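Local coordinates for protein alpha-ketoglutarate-dependent 2,4-dichlorophenoxyacetate dioxygenase (Bradyrhizobium diazoefficiens, PDB 5BKE) that probably acts as a 2-oxoglutarate-dependent dioxygenase of the TfdA family that degrades aryloxyalkanoate herbicides such as 2,4-dichlorophenoxyacetate at a single metal site, at residues C[163-168]-C[219-224]; C[11-16]-C[40-45]. All blocks are in the same frame, centred on the assembly; numbering follows the deposited sequence.

Interaction 1 of 2, residues C[163-168]-C[219-224]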
loop_
_atom_site.group_PDB
_atom_site.type_symbol
_atom_site.label_atom_id
_atom_site.label_comp_id
_atom_site.label_asym_id
_atom_site.label_seq_id
_atom_site.Cartn_x
_atom_site.Cartn_y
_atom_site.Cartn_z
ATOM N N GLU C 163 4.359 9.943 29.127
ATOM C CA GLU C 163 5.217 8.745 29.191
ATOM C C GLU C 163 5.935 8.508 30.531
ATOM O O GLU C 163 5.895 7.395 31.060
ATOM C CB GLU C 163 6.200 8.711 27.996
ATOM C CG GLU C 163 7.197 7.543 27.954
ATOM C CD GLU C 163 6.557 6.162 27.788
ATOM O OE1 GLU C 163 5.561 6.022 27.046
ATOM O OE2 GLU C 163 7.068 5.190 28.397
ATOM N N ASP C 164 6.563 9.550 31.074
ATOM C CA ASP C 164 7.393 9.412 32.282
ATOM C C ASP C 164 6.762 10.003 33.542
ATOM O O ASP C 164 7.397 10.035 34.599
ATOM C CB ASP C 164 8.793 10.001 32.050
ATOM C CG ASP C 164 9.560 9.273 30.949
ATOM O OD1 ASP C 164 9.884 8.081 31.125
ATOM O OD2 ASP C 164 9.829 9.890 29.900
ATOM N N LEU C 165 5.509 10.441 33.437
ATOM C CA LEU C 165 4.805 11.025 34.578
ATOM C C LEU C 165 4.512 10.021 35.707
ATOM O O LEU C 165 4.253 8.833 35.464
ATOM C CB LEU C 165 3.536 11.751 34.119
ATOM C CG LEU C 165 3.709 12.967 33.191
ATOM C CD1 LEU C 165 2.354 13.605 32.897
ATOM C CD2 LEU C 165 4.686 14.003 33.744
ATOM N N VAL C 166 4.599 10.513 36.939
ATOM C CA VAL C 166 4.366 9.706 38.136
ATOM C C VAL C 166 3.213 10.319 38.944
ATOM O O VAL C 166 3.174 11.541 39.161
ATOM C CB VAL C 166 5.667 9.561 38.985
ATOM C CG1 VAL C 166 5.415 8.835 40.296
ATOM C CG2 VAL C 166 6.745 8.807 38.209
ATOM N N CYS C 167 2.286 9.460 39.379
ATOM C CA CYS C 167 1.153 9.866 40.229
ATOM C C CYS C 167 1.347 9.438 41.685
ATOM O O CYS C 167 1.946 8.400 41.958
ATOM C CB CYS C 167 -0.159 9.274 39.701
ATOM S SG CYS C 167 -0.584 9.671 37.986
ATOM N N GLU C 168 0.821 10.243 42.605
ATOM C CA GLU C 168 0.746 9.898 44.025
ATOM C C GLU C 168 -0.636 9.331 44.349
ATOM O O GLU C 168 -1.650 10.014 44.184
ATOM C CB GLU C 168 1.053 11.118 44.905
ATOM C CG GLU C 168 2.455 11.666 44.696
ATOM C CD GLU C 168 2.926 12.654 45.759
ATOM O OE1 GLU C 168 2.304 12.755 46.848
ATOM O OE2 GLU C 168 3.952 13.325 45.493
ATOM N N ILE C 219 -0.061 14.603 40.083
ATOM C CA ILE C 219 1.118 14.215 39.321
ATOM C C ILE C 219 2.327 14.889 39.982
ATOM O O ILE C 219 2.307 16.095 40.248
ATOM C CB ILE C 219 0.972 14.561 37.815
ATOM C CG1 ILE C 219 -0.145 13.705 37.188
ATOM C CG2 ILE C 219 2.293 14.355 37.077
ATOM C CD1 ILE C 219 -0.689 14.198 35.858
ATOM N N ALA C 220 3.357 14.087 40.238
ATOM C CA ALA C 220 4.548 14.473 40.993
ATOM C C ALA C 220 5.254 15.716 40.462
ATOM O O ALA C 220 5.615 16.592 41.242
ATOM C CB ALA C 220 5.523 13.303 41.056
ATOM N N SER C 221 5.443 15.793 39.146
ATOM C CA SER C 221 6.239 16.866 38.540
ATOM C C SER C 221 5.435 18.122 38.194
ATOM O O SER C 221 5.993 19.096 37.680
ATOM C CB SER C 221 6.982 16.341 37.305
ATOM O OG SER C 221 6.081 15.822 36.336
ATOM N N MET C 222 4.135 18.103 38.480
ATOM C CA MET C 222 3.235 19.203 38.118
ATOM C C MET C 222 2.595 19.847 39.349
ATOM O O MET C 222 2.615 19.272 40.443
ATOM C CB MET C 222 2.143 18.710 37.151
ATOM C CG MET C 222 2.660 18.195 35.816
ATOM S SD MET C 222 1.422 17.300 34.853
ATOM C CE MET C 222 0.402 18.634 34.221
ATOM N N SER C 223 2.035 21.042 39.154
ATOM C CA SER C 223 1.171 21.685 40.139
ATOM C C SER C 223 -0.095 20.848 40.317
ATOM O O SER C 223 -0.572 20.217 39.353
ATOM C CB SER C 223 0.795 23.093 39.689
ATOM O OG SER C 223 -0.263 23.059 38.741
ATOM N N VAL C 224 -0.627 20.851 41.543
ATOM C CA VAL C 224 -1.824 20.069 41.877
ATOM C C VAL C 224 -3.000 20.412 40.928
ATOM O O VAL C 224 -3.605 19.486 40.392
ATOM C CB VAL C 224 -2.210 20.135 43.391
ATOM C CG1 VAL C 224 -3.356 19.180 43.717
ATOM C CG2 VAL C 224 -1.013 19.813 44.283
HETATM O O HOH W 1 5.872 13.120 37.343
#
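Leu165 and Ile219 form the apolar centre here, their side chains crossing obliquely with Leu165 CD2 4.1 Å from Ile219 CG2. They lie at one edge of a small antiparallel sheet, where strand 166-169 pairs with the end of strand 216-219, outermost within this chain, and a type I beta turn, Ile219 to Met222, leads on to helix 224-238. Ile219 suits the place because its two branches serve different neighbours. With chi1 at -66°, CG1 lies beside its own backbone N and reaches Cys167 SG at 4.1 Å, while CG2, anti to the backbone N, faces Leu165 CD2 and Val166 O. Cys167 and Ile219 are an antiparallel non-hydrogen-bonded pair with side chains on the same face, where Leu231 of helix 224-238 touches both; Leu230 of that helix touches Leu165 and Ile219. At the margin of this patch the other leucine branch, Leu165 CD1, comes within 4.3 Å of Met222 SD, a thioether that tolerates apolar company.

Further out the backbones are joined by one short, straight bond: Ala220 N donates to Val166 O at 2.8 Å, with 176° at the hydrogen. The same carbonyl also receives a CA-H...O contact from Ile219. Beside the bond, Val166 CB and Ala220 CB stand 4.3 Å apart, and the small methyl of Ala220 lies close beside the same carbonyl. Within the turn, Met222 N bonds back to Ile219 O. Ser223 takes the N-cap position, its side chain capping a backbone N of the helix; its OG also hydrogen-bonds Glu226 OE1.

At the polar edge Ser221 does double duty. Its OG lies 3.5 Å from Leu165 CD2 and also meets a water at 2.9 Å; that water accepts from Val166 N, again at 2.9 Å.

Interaction 2 of 2, residues C[11-16]-C[40-45]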
loop_
_atom_site.group_PDB
_atom_site.type_symbol
_atom_site.label_atom_id
_atom_site.label_comp_id
_atom_site.label_asym_id
_atom_site.label_seq_id
_atom_site.Cartn_x
_atom_site.Cartn_y
_atom_site.Cartn_z
ATOM N N HIS C 11 -13.501 -4.386 22.621
ATOM C CA HIS C 11 -12.060 -4.351 22.922
ATOM C C HIS C 11 -11.539 -5.413 23.870
ATOM O O HIS C 11 -10.349 -5.731 23.832
ATOM C CB HIS C 11 -11.677 -2.992 23.495
ATOM C CG HIS C 11 -11.666 -1.891 22.486
ATOM N ND1 HIS C 11 -12.714 -1.012 22.335
ATOM C CD2 HIS C 11 -10.729 -1.517 21.587
ATOM C CE1 HIS C 11 -12.421 -0.137 21.392
ATOM N NE2 HIS C 11 -11.221 -0.423 20.921
ATOM N N PHE C 12 -12.418 -5.933 24.729
ATOM C CA PHE C 12 -12.019 -6.777 25.871
ATOM C C PHE C 12 -13.227 -7.503 26.480
ATOM O O PHE C 12 -14.347 -7.395 25.942
ATOM C CB PHE C 12 -11.219 -5.946 26.913
ATOM C CG PHE C 12 -12.049 -4.996 27.765
ATOM C CD1 PHE C 12 -13.042 -4.168 27.219
ATOM C CD2 PHE C 12 -11.791 -4.899 29.137
ATOM C CE1 PHE C 12 -13.777 -3.297 28.026
ATOM C CE2 PHE C 12 -12.515 -4.034 29.949
ATOM C CZ PHE C 12 -13.508 -3.227 29.394
ATOM N N VAL C 13 -12.991 -8.231 27.582
ATOM C CA VAL C 13 -14.011 -8.985 28.366
ATOM C C VAL C 13 -14.386 -10.309 27.713
ATOM O O VAL C 13 -14.930 -10.339 26.595
ATOM C CB VAL C 13 -15.301 -8.169 28.725
ATOM C CG1 VAL C 13 -16.207 -8.935 29.684
ATOM C CG2 VAL C 13 -14.960 -6.811 29.315
ATOM N N GLY C 14 -14.089 -11.402 28.416
ATOM C CA GLY C 14 -14.507 -12.733 27.994
ATOM C C GLY C 14 -15.458 -13.421 28.955
ATOM O O GLY C 14 -15.318 -13.319 30.182
ATOM N N GLN C 15 -16.432 -14.131 28.391
ATOM C CA GLN C 15 -17.335 -14.975 29.170
ATOM C C GLN C 15 -16.826 -16.398 29.103
ATOM O O GLN C 15 -16.596 -16.936 28.013
ATOM C CB GLN C 15 -18.773 -14.886 28.650
ATOM C CG GLN C 15 -19.781 -15.694 29.458
ATOM C CD GLN C 15 -21.216 -15.407 29.060
ATOM O OE1 GLN C 15 -21.725 -14.300 29.263
ATOM N NE2 GLN C 15 -21.882 -16.408 28.508
ATOM N N VAL C 16 -16.643 -17.003 30.275
ATOM C CA VAL C 16 -16.072 -18.347 30.361
ATOM C C VAL C 16 -17.130 -19.377 30.740
ATOM O O VAL C 16 -17.906 -19.167 31.670
ATOM C CB VAL C 16 -14.898 -18.409 31.364
ATOM C CG1 VAL C 16 -14.189 -19.746 31.268
ATOM C CG2 VAL C 16 -13.910 -17.279 31.115
ATOM N N TYR C 40 -8.068 -10.824 27.687
ATOM C CA TYR C 40 -9.376 -10.178 27.860
ATOM C C TYR C 40 -9.458 -9.150 28.994
ATOM O O TYR C 40 -10.339 -8.286 28.985
ATOM C CB TYR C 40 -10.472 -11.236 28.004
ATOM C CG TYR C 40 -10.603 -12.136 26.786
ATOM C CD1 TYR C 40 -11.328 -11.710 25.655
ATOM C CD2 TYR C 40 -10.000 -13.400 26.754
ATOM C CE1 TYR C 40 -11.455 -12.522 24.528
ATOM C CE2 TYR C 40 -10.124 -14.224 25.636
ATOM C CZ TYR C 40 -10.851 -13.776 24.524
ATOM O OH TYR C 40 -10.987 -14.575 23.414
ATOM N N ALA C 41 -8.541 -9.241 29.961
ATOM C CA ALA C 41 -8.479 -8.333 31.134
ATOM C C ALA C 41 -9.587 -8.512 32.186
ATOM O O ALA C 41 -9.364 -8.244 33.385
ATOM C CB ALA C 41 -8.333 -6.863 30.721
ATOM N N VAL C 42 -10.762 -8.951 31.741
ATOM C CA VAL C 42 -11.920 -9.202 32.602
ATOM C C VAL C 42 -12.573 -10.510 32.143
ATOM O O VAL C 42 -12.777 -10.734 30.938
ATOM C CB VAL C 42 -12.968 -8.046 32.574
ATOM C CG1 VAL C 42 -14.123 -8.315 33.529
ATOM C CG2 VAL C 42 -12.359 -6.702 32.918
ATOM N N LEU C 43 -12.890 -11.368 33.107
ATOM C CA LEU C 43 -13.543 -12.634 32.831
ATOM C C LEU C 43 -14.821 -12.764 33.646
ATOM O O LEU C 43 -14.856 -12.392 34.819
ATOM C CB LEU C 43 -12.596 -13.817 33.076
ATOM C CG LEU C 43 -11.361 -13.986 32.177
ATOM C CD1 LEU C 43 -10.614 -15.255 32.574
ATOM C CD2 LEU C 43 -11.697 -13.986 30.677
ATOM N N VAL C 44 -15.865 -13.287 33.002
ATOM C CA VAL C 44 -17.205 -13.417 33.580
ATOM C C VAL C 44 -17.544 -14.902 33.629
ATOM O O VAL C 44 -17.487 -15.590 32.613
ATOM C CB VAL C 44 -18.258 -12.644 32.736
ATOM C CG1 VAL C 44 -19.680 -12.861 33.262
ATOM C CG2 VAL C 44 -17.929 -11.155 32.688
ATOM N N PHE C 45 -17.855 -15.402 34.821
ATOM C CA PHE C 45 -18.279 -16.786 35.004
ATOM C C PHE C 45 -19.690 -16.698 35.553
ATOM O O PHE C 45 -19.930 -15.970 36.517
ATOM C CB PHE C 45 -17.402 -17.527 36.029
ATOM C CG PHE C 45 -15.961 -17.727 35.613
ATOM C CD1 PHE C 45 -15.031 -16.677 35.683
ATOM C CD2 PHE C 45 -15.509 -18.991 35.219
ATOM C CE1 PHE C 45 -13.702 -16.877 35.325
ATOM C CE2 PHE C 45 -14.177 -19.194 34.859
ATOM C CZ PHE C 45 -13.274 -18.132 34.908
#
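Val16 and Phe45 lie side by side and point the same way, Val16 CB resting over one face of the phenyl ring, 3.9 Å from its centroid and 22° off the normal, a CH-pi contact. The Val16 branch CG1 reaches the rim at Phe45 CE2, 3.6 Å away, while CG2, placed beside the backbone N, packs against Leu43 CD2 at 4.0 Å. An alanine in place of Phe45 removes the ring, and would probably leave Val16 without this apolar partner and open a gap beside Leu19 and Leu21.

Val13 and Val42 also run side by side, Val13 CG2 4.0 Å from Val42 CB. The same CG2 sits over the centre of the Phe12 ring, whose edge meets Ala41 CB and whose CE2 is 4.0 Å from Val42 CG2. On the face that carries Leu43 and Val16, Gly14 suits its place because a CB would press on Tyr40 CG and Leu43 CD2.

The strands are parallel: Gly14 N bonds to Val42 O, Val44 N to Gly14 O and Val16 N to Val44 O, each 2.9 Å. Val13 N adds a bond to Tyr40 O, at the end of helix 27-40.

This is the strand pairing of a beta-alpha-beta unit, 14-17, 27-40 and 42-45. Strand 4-7 flanks strand 14-17, strand 254-258 flanks 42-45, and Tyr245 of strand 244-247 packs on Phe12, Val13 and Val44.

In the fold
From the N terminus, interaction 2 comes first: segments 11-16 and 40-45 close the loop that carries helix 27-40 and set strands 14-17 and 42-45 side by side in the mixed sheet. The metal ligands His115 and Asp117 follow before interaction 1 opens. Segments 163-168 and 219-224 close a second, longer loop, which contains strands 194-201 and 208-210 of a separate antiparallel sheet and leads into helix 224-238; the third metal ligand, His264, follows. The loops lie in series and neither nest nor cross. The centres of interactions 1 and 2 are about 31 Å apart. Interaction 2 is buried, the side chain of Val42 about 7 Å from that of His264; interaction 1 lies away from the metal site.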